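Local coordinates for protein aldehyde dehydrogenase (Burkholderia cenocepacia, PDB 4O6R) that probably oxidises aldehydes to carboxylic acids with NAD(P)+ as cofactor, and binds adenosine monophosphate, at residues D345-Q350 and T375-K380. Residues are numbered along the deposited sequence; the frame is centred on the assembly and turned at random.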
ATOM      1  N   ASP A 345     -49.914  -1.835  -8.411  1.00 15.66           N
ATOM      2  CA  ASP A 345     -50.972  -1.018  -9.035  1.00 17.02           C
ATOM      3  C   ASP A 345     -50.361  -0.053 -10.028  1.00 16.13           C
ATOM      4  O   ASP A 345     -50.811   0.011 -11.161  1.00 15.85           O
ATOM      5  CB  ASP A 345     -51.774  -0.216  -8.001  1.00 18.77           C
ATOM      6  CG  ASP A 345     -52.601  -1.098  -7.077  1.00 20.49           C
ATOM      7  OD1 ASP A 345     -52.844  -2.271  -7.415  1.00 22.07           O
ATOM      8  OD2 ASP A 345     -52.982  -0.624  -5.989  1.00 22.72           O
ATOM      9  N   VAL A 346     -49.285   0.615  -9.611  1.00 15.30           N
ATOM     10  CA  VAL A 346     -48.555   1.542 -10.482  1.00 15.07           C
ATOM     11  C   VAL A 346     -48.076   0.816 -11.745  1.00 14.70           C
ATOM     12  O   VAL A 346     -48.223   1.319 -12.847  1.00 15.15           O
ATOM     13  CB  VAL A 346     -47.369   2.233  -9.750  1.00 14.74           C
ATOM     14  CG1 VAL A 346     -46.532   3.053 -10.725  1.00 14.72           C
ATOM     15  CG2 VAL A 346     -47.870   3.145  -8.650  1.00 15.22           C
ATOM     16  N   ALA A 347     -47.503  -0.364 -11.576  1.00 14.07           N
ATOM     17  CA  ALA A 347     -46.974  -1.111 -12.695  1.00 13.90           C
ATOM     18  C   ALA A 347     -48.072  -1.377 -13.730  1.00 14.42           C
ATOM     19  O   ALA A 347     -47.879  -1.120 -14.919  1.00 13.72           O
ATOM     20  CB  ALA A 347     -46.368  -2.416 -12.228  1.00 13.37           C
ATOM     21  N   ARG A 348     -49.209  -1.888 -13.263  1.00 15.49           N
ATOM     22  CA  ARG A 348     -50.333  -2.175 -14.167  1.00 16.74           C
ATOM     23  C   ARG A 348     -50.856  -0.881 -14.839  1.00 17.41           C
ATOM     24  O   ARG A 348     -51.109  -0.852 -16.058  1.00 17.39           O
ATOM     25  CB  ARG A 348     -51.477  -2.884 -13.418  1.00 17.82           C
ATOM     26  CG  ARG A 348     -51.187  -4.288 -12.891  1.00 18.24           C
ATOM     27  CD  ARG A 348     -52.484  -4.879 -12.284  1.00 19.93           C
ATOM     28  NE  ARG A 348     -52.243  -6.060 -11.420  1.00 20.56           N
ATOM     29  CZ  ARG A 348     -52.115  -7.298 -11.887  1.00 21.73           C
ATOM     30  NH1 ARG A 348     -52.232  -7.525 -13.188  1.00 23.82           N
ATOM     31  NH2 ARG A 348     -51.882  -8.325 -11.080  1.00 21.26           N
ATOM     32  N   GLU A 349     -51.011   0.184 -14.044  1.00 17.78           N
ATOM     33  CA  GLU A 349     -51.437   1.509 -14.542  0.50 18.34           C
ATOM     34  C   GLU A 349     -50.579   1.946 -15.735  1.00 18.05           C
ATOM     35  O   GLU A 349     -51.063   2.508 -16.709  1.00 18.44           O
ATOM     36  CB  GLU A 349     -51.327   2.587 -13.441  0.50 18.76           C
ATOM     37  CG  GLU A 349     -52.313   2.502 -12.277  0.50 19.32           C
ATOM     38  CD  GLU A 349     -51.833   3.237 -11.015  0.50 19.50           C
ATOM     39  OE1 GLU A 349     -52.273   2.867  -9.904  0.50 20.13           O
ATOM     40  OE2 GLU A 349     -50.999   4.177 -11.104  0.50 19.60           O
ATOM     41  N   GLN A 350     -49.285   1.684 -15.662  1.00 17.49           N
ATOM     42  CA  GLN A 350     -48.364   2.109 -16.719  1.00 17.41           C
ATOM     43  C   GLN A 350     -48.159   1.056 -17.820  1.00 16.95           C
ATOM     44  O   GLN A 350     -47.252   1.182 -18.642  1.00 17.32           O
ATOM     45  CB  GLN A 350     -47.026   2.510 -16.117  1.00 17.35           C
ATOM     46  CG  GLN A 350     -47.152   3.672 -15.145  1.00 18.01           C
ATOM     47  CD  GLN A 350     -45.869   4.476 -15.021  1.00 18.06           C
ATOM     48  OE1 GLN A 350     -44.807   3.940 -14.705  1.00 16.98           O
ATOM     49  NE2 GLN A 350     -45.968   5.779 -15.262  1.00 18.56           N
ATOM     50  N   THR A 375     -42.873 -11.246  -7.329  1.00 11.01           N
ATOM     51  CA  THR A 375     -43.572 -10.490  -8.354  1.00 11.08           C
ATOM     52  C   THR A 375     -42.588 -10.130  -9.486  1.00 10.75           C
ATOM     53  O   THR A 375     -41.480  -9.658  -9.228  1.00 10.38           O
ATOM     54  CB  THR A 375     -44.198  -9.243  -7.734  1.00 11.20           C
ATOM     55  OG1 THR A 375     -45.137  -9.629  -6.718  1.00 11.61           O
ATOM     56  CG2 THR A 375     -44.915  -8.434  -8.752  1.00 11.45           C
ATOM     57  N   ILE A 376     -42.997 -10.431 -10.714  1.00 10.80           N
ATOM     58  CA  ILE A 376     -42.234 -10.179 -11.925  1.00 10.86           C
ATOM     59  C   ILE A 376     -43.094  -9.364 -12.885  1.00 11.32           C
ATOM     60  O   ILE A 376     -44.178  -9.810 -13.267  1.00 11.71           O
ATOM     61  CB  ILE A 376     -41.830 -11.518 -12.597  1.00 10.82           C
ATOM     62  CG1 ILE A 376     -40.945 -12.337 -11.676  1.00 10.60           C
ATOM     63  CG2 ILE A 376     -41.093 -11.287 -13.922  1.00 10.77           C
ATOM     64  CD1 ILE A 376     -40.730 -13.749 -12.188  1.00 10.88           C
ATOM     65  N   VAL A 377     -42.600  -8.191 -13.287  1.00 11.46           N
ATOM     66  CA  VAL A 377     -43.340  -7.291 -14.152  1.00 12.17           C
ATOM     67  C   VAL A 377     -42.493  -6.948 -15.352  1.00 12.82           C
ATOM     68  O   VAL A 377     -41.377  -6.458 -15.191  1.00 12.68           O
ATOM     69  CB  VAL A 377     -43.678  -5.955 -13.455  1.00 12.08           C
ATOM     70  CG1 VAL A 377     -44.330  -5.000 -14.423  1.00 12.35           C
ATOM     71  CG2 VAL A 377     -44.571  -6.191 -12.264  1.00 12.26           C
ATOM     72  N   GLU A 378     -43.023  -7.179 -16.547  1.00 14.19           N
ATOM     73  CA  GLU A 378     -42.353  -6.722 -17.736  1.00 15.76           C
ATOM     74  C   GLU A 378     -42.794  -5.296 -18.034  1.00 15.99           C
ATOM     75  O   GLU A 378     -43.985  -5.057 -18.245  1.00 15.54           O
ATOM     76  CB  GLU A 378     -42.594  -7.663 -18.901  1.00 17.70           C
ATOM     77  CG  GLU A 378     -41.746  -7.293 -20.103  1.00 20.37           C
ATOM     78  CD  GLU A 378     -41.263  -8.490 -20.937  1.00 22.38           C
ATOM     79  OE1 GLU A 378     -41.735  -9.646 -20.802  1.00 23.64           O
ATOM     80  OE2 GLU A 378     -40.394  -8.232 -21.762  1.00 26.07           O
ATOM     81  N   ALA A 379     -41.846  -4.352 -18.036  1.00 15.85           N
ATOM     82  CA  ALA A 379     -42.187  -2.924 -18.191  1.00 17.36           C
ATOM     83  C   ALA A 379     -42.285  -2.512 -19.643  1.00 19.51           C
ATOM     84  O   ALA A 379     -41.574  -3.035 -20.494  1.00 20.81           O
ATOM     85  CB  ALA A 379     -41.180  -2.038 -17.501  1.00 16.70           C
ATOM     86  N   LYS A 380     -43.160  -1.554 -19.915  1.00 20.88           N
ATOM     87  CA  LYS A 380     -43.321  -1.032 -21.266  1.00 22.34           C
ATOM     88  C   LYS A 380     -42.100  -0.215 -21.673  1.00 22.41           C
ATOM     89  O   LYS A 380     -41.685  -0.311 -22.811  1.00 23.86           O
ATOM     90  CB  LYS A 380     -44.625  -0.225 -21.355  1.00 23.33           C
ATOM     91  CG  LYS A 380     -45.060   0.214 -22.735  1.00 24.32           C
ATOM     92  CD  LYS A 380     -46.327   1.060 -22.628  1.00 24.87           C
ATOM     93  CE  LYS A 380     -46.705   1.690 -23.966  1.00 25.71           C
ATOM     94  NZ  LYS A 380     -47.702   2.777 -23.782  1.00 26.29           N
TER
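A347 and V377 form a small apolar helix-on-sheet contact, where the C-terminal end of helix 334-349 lies against strand 375-378, near the edge of a mixed seven-stranded sheet. The buried surface is modest, 112 Å² summed over both sides. Its apolar part is one methyl set against a branched tip: A347 CB lies 4.0 Å from V377 CG1 and 4.2 Å from V377 CG2, so both branches of the valine face the alanine. That fork follows from the torsion of V377 (chi1 175°), which swings CG1 beside the carbonyl carbon and leaves CG2 beside the backbone N. The CA atoms of the pair stand 7.3 Å apart and both CB atoms point toward the opposite segment, which lets a single methyl span the gap. In the aldehyde dehydrogenase fold this sheet is that of the catalytic domain; I376, on its other face, packs on helix 302-315, so strand 375-378 is sandwiched between two helices. V354, F395 and V386 continue the apolar packing around A347 and V377. Past the helix end the contact changes character: the backbone oxygen Q350 O sits 4.0 Å from K380 CB, alongside the extended lysine chain, while Q350 OE1 accepts a hydrogen bond from R385 N.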